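Local coordinates for tubulin-like protein CetZ1 (Haloferax volcanii, PDB 4B46) that binds GTP as a tubulin-like cytoskeletal protein and controls cell shape, being essential for the rod-shaped cell type needed for efficient swimming, at residues F154-V166 with I220-G232. Residues are numbered along the deposited sequence; the frame is centred on the assembly and turned at random.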
loop_
_atom_site.group_PDB
_atom_site.type_symbol
_atom_site.label_atom_id
_atom_site.label_comp_id
_atom_site.label_asym_id
_atom_site.label_seq_id
_atom_site.Cartn_x
_atom_site.Cartn_y
_atom_site.Cartn_z
ATOM N N PHE A 154 13.011 -2.745 -4.676
ATOM C CA PHE A 154 12.833 -1.681 -3.690
ATOM C C PHE A 154 13.675 -0.446 -4.027
ATOM O O PHE A 154 13.179 0.676 -3.986
ATOM C CB PHE A 154 13.149 -2.160 -2.263
ATOM C CG PHE A 154 13.199 -1.031 -1.258
ATOM C CD1 PHE A 154 12.043 -0.581 -0.650
ATOM C CD2 PHE A 154 14.400 -0.396 -0.962
ATOM C CE1 PHE A 154 12.078 0.484 0.257
ATOM C CE2 PHE A 154 14.443 0.666 -0.059
ATOM C CZ PHE A 154 13.280 1.105 0.544
ATOM N N GLN A 155 14.948 -0.664 -4.356
ATOM C CA GLN A 155 15.864 0.432 -4.667
ATOM C C GLN A 155 15.299 1.315 -5.772
ATOM O O GLN A 155 15.362 2.537 -5.686
ATOM C CB GLN A 155 17.229 -0.100 -5.117
ATOM C CG GLN A 155 17.952 -0.959 -4.100
ATOM C CD GLN A 155 18.582 -0.147 -2.988
ATOM O OE1 GLN A 155 18.165 -0.225 -1.833
ATOM N NE2 GLN A 155 19.601 0.633 -3.330
ATOM N N THR A 156 14.743 0.687 -6.803
ATOM C CA THR A 156 14.250 1.431 -7.962
ATOM C C THR A 156 12.880 2.021 -7.688
ATOM O O THR A 156 12.627 3.191 -7.982
ATOM C CB THR A 156 14.159 0.531 -9.211
ATOM O OG1 THR A 156 15.401 -0.149 -9.389
ATOM C CG2 THR A 156 13.866 1.369 -10.462
ATOM N N PHE A 157 11.992 1.200 -7.134
ATOM C CA PHE A 157 10.612 1.617 -6.851
ATOM C C PHE A 157 10.550 2.868 -5.956
ATOM O O PHE A 157 9.779 3.800 -6.221
ATOM C CB PHE A 157 9.873 0.464 -6.165
ATOM C CG PHE A 157 8.380 0.494 -6.327
ATOM C CD1 PHE A 157 7.764 1.422 -7.151
ATOM C CD2 PHE A 157 7.594 -0.436 -5.672
ATOM C CE1 PHE A 157 6.383 1.431 -7.304
ATOM C CE2 PHE A 157 6.214 -0.430 -5.815
ATOM C CZ PHE A 157 5.608 0.517 -6.632
ATOM N N VAL A 158 11.361 2.884 -4.899
ATOM C CA VAL A 158 11.306 3.974 -3.927
ATOM C C VAL A 158 11.717 5.288 -4.585
ATOM O O VAL A 158 11.241 6.359 -4.214
ATOM C CB VAL A 158 12.158 3.670 -2.658
ATOM C CG1 VAL A 158 13.640 3.798 -2.955
ATOM C CG2 VAL A 158 11.761 4.589 -1.500
ATOM N N ARG A 159 12.575 5.196 -5.593
ATOM C CA ARG A 159 13.058 6.375 -6.291
ATOM C C ARG A 159 12.083 6.897 -7.345
ATOM O O ARG A 159 12.200 8.040 -7.784
ATOM C CB ARG A 159 14.427 6.095 -6.921
ATOM C CG ARG A 159 15.577 6.118 -5.918
ATOM C CD ARG A 159 16.794 5.371 -6.446
ATOM N NE ARG A 159 17.930 5.402 -5.522
ATOM C CZ ARG A 159 18.042 4.651 -4.426
ATOM N NH1 ARG A 159 17.077 3.808 -4.086
ATOM N NH2 ARG A 159 19.122 4.752 -3.661
ATOM N N GLU A 160 11.119 6.073 -7.749
ATOM C CA GLU A 160 10.218 6.452 -8.851
ATOM C C GLU A 160 8.826 6.879 -8.416
ATOM O O GLU A 160 8.037 7.325 -9.238
ATOM C CB GLU A 160 10.075 5.306 -9.861
ATOM C CG GLU A 160 11.388 4.835 -10.489
ATOM C CD GLU A 160 12.125 5.921 -11.254
ATOM O OE1 GLU A 160 11.527 6.967 -11.582
ATOM O OE2 GLU A 160 13.320 5.719 -11.532
ATOM N N VAL A 161 8.511 6.716 -7.137
ATOM C CA VAL A 161 7.222 7.166 -6.616
ATOM C C VAL A 161 7.375 8.395 -5.721
ATOM O O VAL A 161 8.466 8.686 -5.229
ATOM C CB VAL A 161 6.529 6.064 -5.807
ATOM C CG1 VAL A 161 6.107 4.919 -6.726
ATOM C CG2 VAL A 161 7.446 5.556 -4.686
ATOM N N ASP A 162 6.281 9.104 -5.485
ATOM C CA ASP A 162 6.318 10.210 -4.518
ATOM C C ASP A 162 6.478 9.709 -3.080
ATOM O O ASP A 162 7.003 10.413 -2.223
ATOM C CB ASP A 162 5.086 11.093 -4.670
ATOM C CG ASP A 162 5.017 11.732 -6.049
ATOM O OD1 ASP A 162 5.982 12.428 -6.415
ATOM O OD2 ASP A 162 4.035 11.497 -6.777
ATOM N N ASN A 163 6.042 8.477 -2.837
ATOM C CA ASN A 163 6.177 7.842 -1.532
ATOM C C ASN A 163 5.901 6.359 -1.700
ATOM O O ASN A 163 5.017 5.959 -2.454
ATOM C CB ASN A 163 5.196 8.445 -0.511
ATOM C CG ASN A 163 5.572 8.112 0.936
ATOM O OD1 ASN A 163 5.537 6.944 1.362
ATOM N ND2 ASN A 163 5.931 9.146 1.699
ATOM N N LEU A 164 6.673 5.538 -1.008
ATOM C CA LEU A 164 6.472 4.106 -1.100
ATOM C C LEU A 164 5.927 3.578 0.219
ATOM O O LEU A 164 6.640 3.516 1.209
ATOM C CB LEU A 164 7.778 3.398 -1.474
ATOM C CG LEU A 164 7.645 1.876 -1.538
ATOM C CD1 LEU A 164 6.627 1.477 -2.614
ATOM C CD2 LEU A 164 9.005 1.232 -1.789
ATOM N N LEU A 165 4.641 3.247 0.225
ATOM C CA LEU A 165 4.012 2.589 1.356
ATOM C C LEU A 165 4.431 1.129 1.295
ATOM O O LEU A 165 4.393 0.520 0.226
ATOM C CB LEU A 165 2.480 2.659 1.252
ATOM C CG LEU A 165 1.650 3.967 1.232
ATOM C CD1 LEU A 165 1.541 4.590 2.607
ATOM C CD2 LEU A 165 2.131 5.006 0.237
ATOM N N VAL A 166 4.813 0.563 2.434
ATOM C CA VAL A 166 5.342 -0.805 2.449
ATOM C C VAL A 166 4.529 -1.721 3.365
ATOM O O VAL A 166 4.145 -1.338 4.478
ATOM C CB VAL A 166 6.833 -0.820 2.865
ATOM C CG1 VAL A 166 7.391 -2.264 2.965
ATOM C CG2 VAL A 166 7.662 0.018 1.903
ATOM N N ILE A 220 -1.923 13.580 1.394
ATOM C CA ILE A 220 -0.915 13.962 0.415
ATOM C C ILE A 220 0.233 14.716 1.090
ATOM O O ILE A 220 1.412 14.449 0.840
ATOM C CB ILE A 220 -1.562 14.797 -0.717
ATOM C CG1 ILE A 220 -2.462 13.886 -1.557
ATOM C CG2 ILE A 220 -0.507 15.482 -1.580
ATOM C CD1 ILE A 220 -3.335 14.619 -2.536
ATOM N N ASN A 221 -0.118 15.641 1.974
ATOM C CA ASN A 221 0.885 16.426 2.683
ATOM C C ASN A 221 1.702 15.596 3.686
ATOM O O ASN A 221 2.878 15.873 3.926
ATOM C CB ASN A 221 0.233 17.647 3.339
ATOM C CG ASN A 221 -0.150 18.703 2.324
ATOM O OD1 ASN A 221 0.320 18.671 1.192
ATOM N ND2 ASN A 221 -0.995 19.645 2.721
ATOM N N THR A 222 1.087 14.565 4.251
ATOM C CA THR A 222 1.823 13.643 5.114
ATOM C C THR A 222 2.861 12.843 4.320
ATOM O O THR A 222 3.962 12.569 4.814
ATOM C CB THR A 222 0.867 12.698 5.876
ATOM O OG1 THR A 222 -0.017 13.475 6.687
ATOM C CG2 THR A 222 1.652 11.736 6.799
ATOM N N LEU A 223 2.515 12.488 3.083
ATOM C CA LEU A 223 3.386 11.654 2.261
ATOM C C LEU A 223 4.406 12.462 1.469
ATOM O O LEU A 223 5.308 11.894 0.874
ATOM C CB LEU A 223 2.551 10.823 1.282
ATOM C CG LEU A 223 1.565 9.832 1.894
ATOM C CD1 LEU A 223 0.612 9.284 0.853
ATOM C CD2 LEU A 223 2.317 8.697 2.591
ATOM N N ALA A 224 4.266 13.787 1.464
ATOM C CA ALA A 224 4.981 14.620 0.497
ATOM C C ALA A 224 6.500 14.602 0.632
ATOM O O ALA A 224 7.212 14.851 -0.344
ATOM C CB ALA A 224 4.455 16.069 0.533
ATOM N N GLY A 225 7.000 14.322 1.831
ATOM C CA GLY A 225 8.440 14.276 2.047
ATOM C C GLY A 225 9.139 13.095 1.380
ATOM O O GLY A 225 10.363 13.054 1.298
ATOM N N GLY A 226 8.363 12.125 0.910
ATOM C CA GLY A 226 8.911 10.999 0.167
ATOM C C GLY A 226 9.520 9.909 1.033
ATOM O O GLY A 226 9.413 9.933 2.261
ATOM N N GLY A 227 10.162 8.942 0.390
ATOM C CA GLY A 227 10.784 7.846 1.107
ATOM C C GLY A 227 9.806 6.722 1.361
ATOM O O GLY A 227 8.948 6.444 0.535
ATOM N N VAL A 228 9.927 6.093 2.526
ATOM C CA VAL A 228 9.153 4.906 2.867
ATOM C C VAL A 228 8.125 5.223 3.947
ATOM O O VAL A 228 8.427 5.945 4.896
ATOM C CB VAL A 228 10.103 3.800 3.387
ATOM C CG1 VAL A 228 9.321 2.619 3.921
ATOM C CG2 VAL A 228 11.056 3.358 2.285
ATOM N N SER A 229 6.915 4.681 3.813
ATOM C CA SER A 229 5.906 4.822 4.861
ATOM C C SER A 229 5.448 3.488 5.421
ATOM O O SER A 229 5.510 2.463 4.749
ATOM C CB SER A 229 4.693 5.607 4.371
ATOM O OG SER A 229 5.079 6.901 3.971
ATOM N N THR A 230 4.970 3.521 6.659
ATOM C CA THR A 230 4.469 2.330 7.336
ATOM C C THR A 230 3.147 2.687 8.010
ATOM O O THR A 230 2.900 3.854 8.342
ATOM C CB THR A 230 5.500 1.788 8.366
ATOM O OG1 THR A 230 5.051 0.535 8.921
ATOM C CG2 THR A 230 5.748 2.796 9.506
ATOM N N VAL A 231 2.286 1.693 8.204
ATOM C CA VAL A 231 0.988 1.947 8.812
ATOM C C VAL A 231 0.739 1.114 10.073
ATOM O O VAL A 231 0.940 -0.099 10.075
ATOM C CB VAL A 231 -0.158 1.741 7.785
ATOM C CG1 VAL A 231 -1.507 1.696 8.464
ATOM C CG2 VAL A 231 -0.127 2.857 6.740
ATOM N N GLY A 232 0.305 1.783 11.146
ATOM C CA GLY A 232 -0.127 1.097 12.354
ATOM C C GLY A 232 -1.637 1.059 12.399
ATOM O O GLY A 232 -2.290 1.913 11.796
HETATM O O HOH W 1 9.643 7.908 -2.409
HETATM O O HOH W 2 8.043 12.866 -2.662
#
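Leu164 and Leu165 pair in parallel with Val228 and Ser229, through Leu164 N to Gly227 O (2.9 Å), Ser229 N to Leu164 O and Val166 N to Ser229 O, while the axes of strands 163-166 and 228-232 splay by 35°. This is the seam of the tubulin/FtsZ fold: the last parallel strand of the GTPase domain meets the first strand of the C-terminal domain, making one continuous sheet. Asn163 bridges helix 216-223 and strand 228-232. With CG anti to the backbone N (chi1 -163°), its amide reaches between them: ND2 donates to Leu223 O at 2.9 Å, that oxygen lying in the amide plane, and OD1 accepts from Ser229 OG at 2.6 Å. Leu223 O also takes the N-H of Gly226 across the type I turn from Leu223 to Gly226, so two donors grip this one carbonyl. An alanine at Asn163 removes both bonds and would probably leave the Ser229 hydroxyl without this acceptor, and the Leu223 carbonyl with one donor fewer and its turn less firmly tied to strand 163-166. Leu165 CD1 lies beside Ser229 CB at 3.8 Å, on the sheet face that Leu345 also covers. On the other face Val228 splits its methyls: CG1 packs on Val166 CG2 (3.7 Å), while CG2 touches Val158 CG2 and meets the Phe154 ring at its edge, near the ring plane, 3.6 Å from CZ.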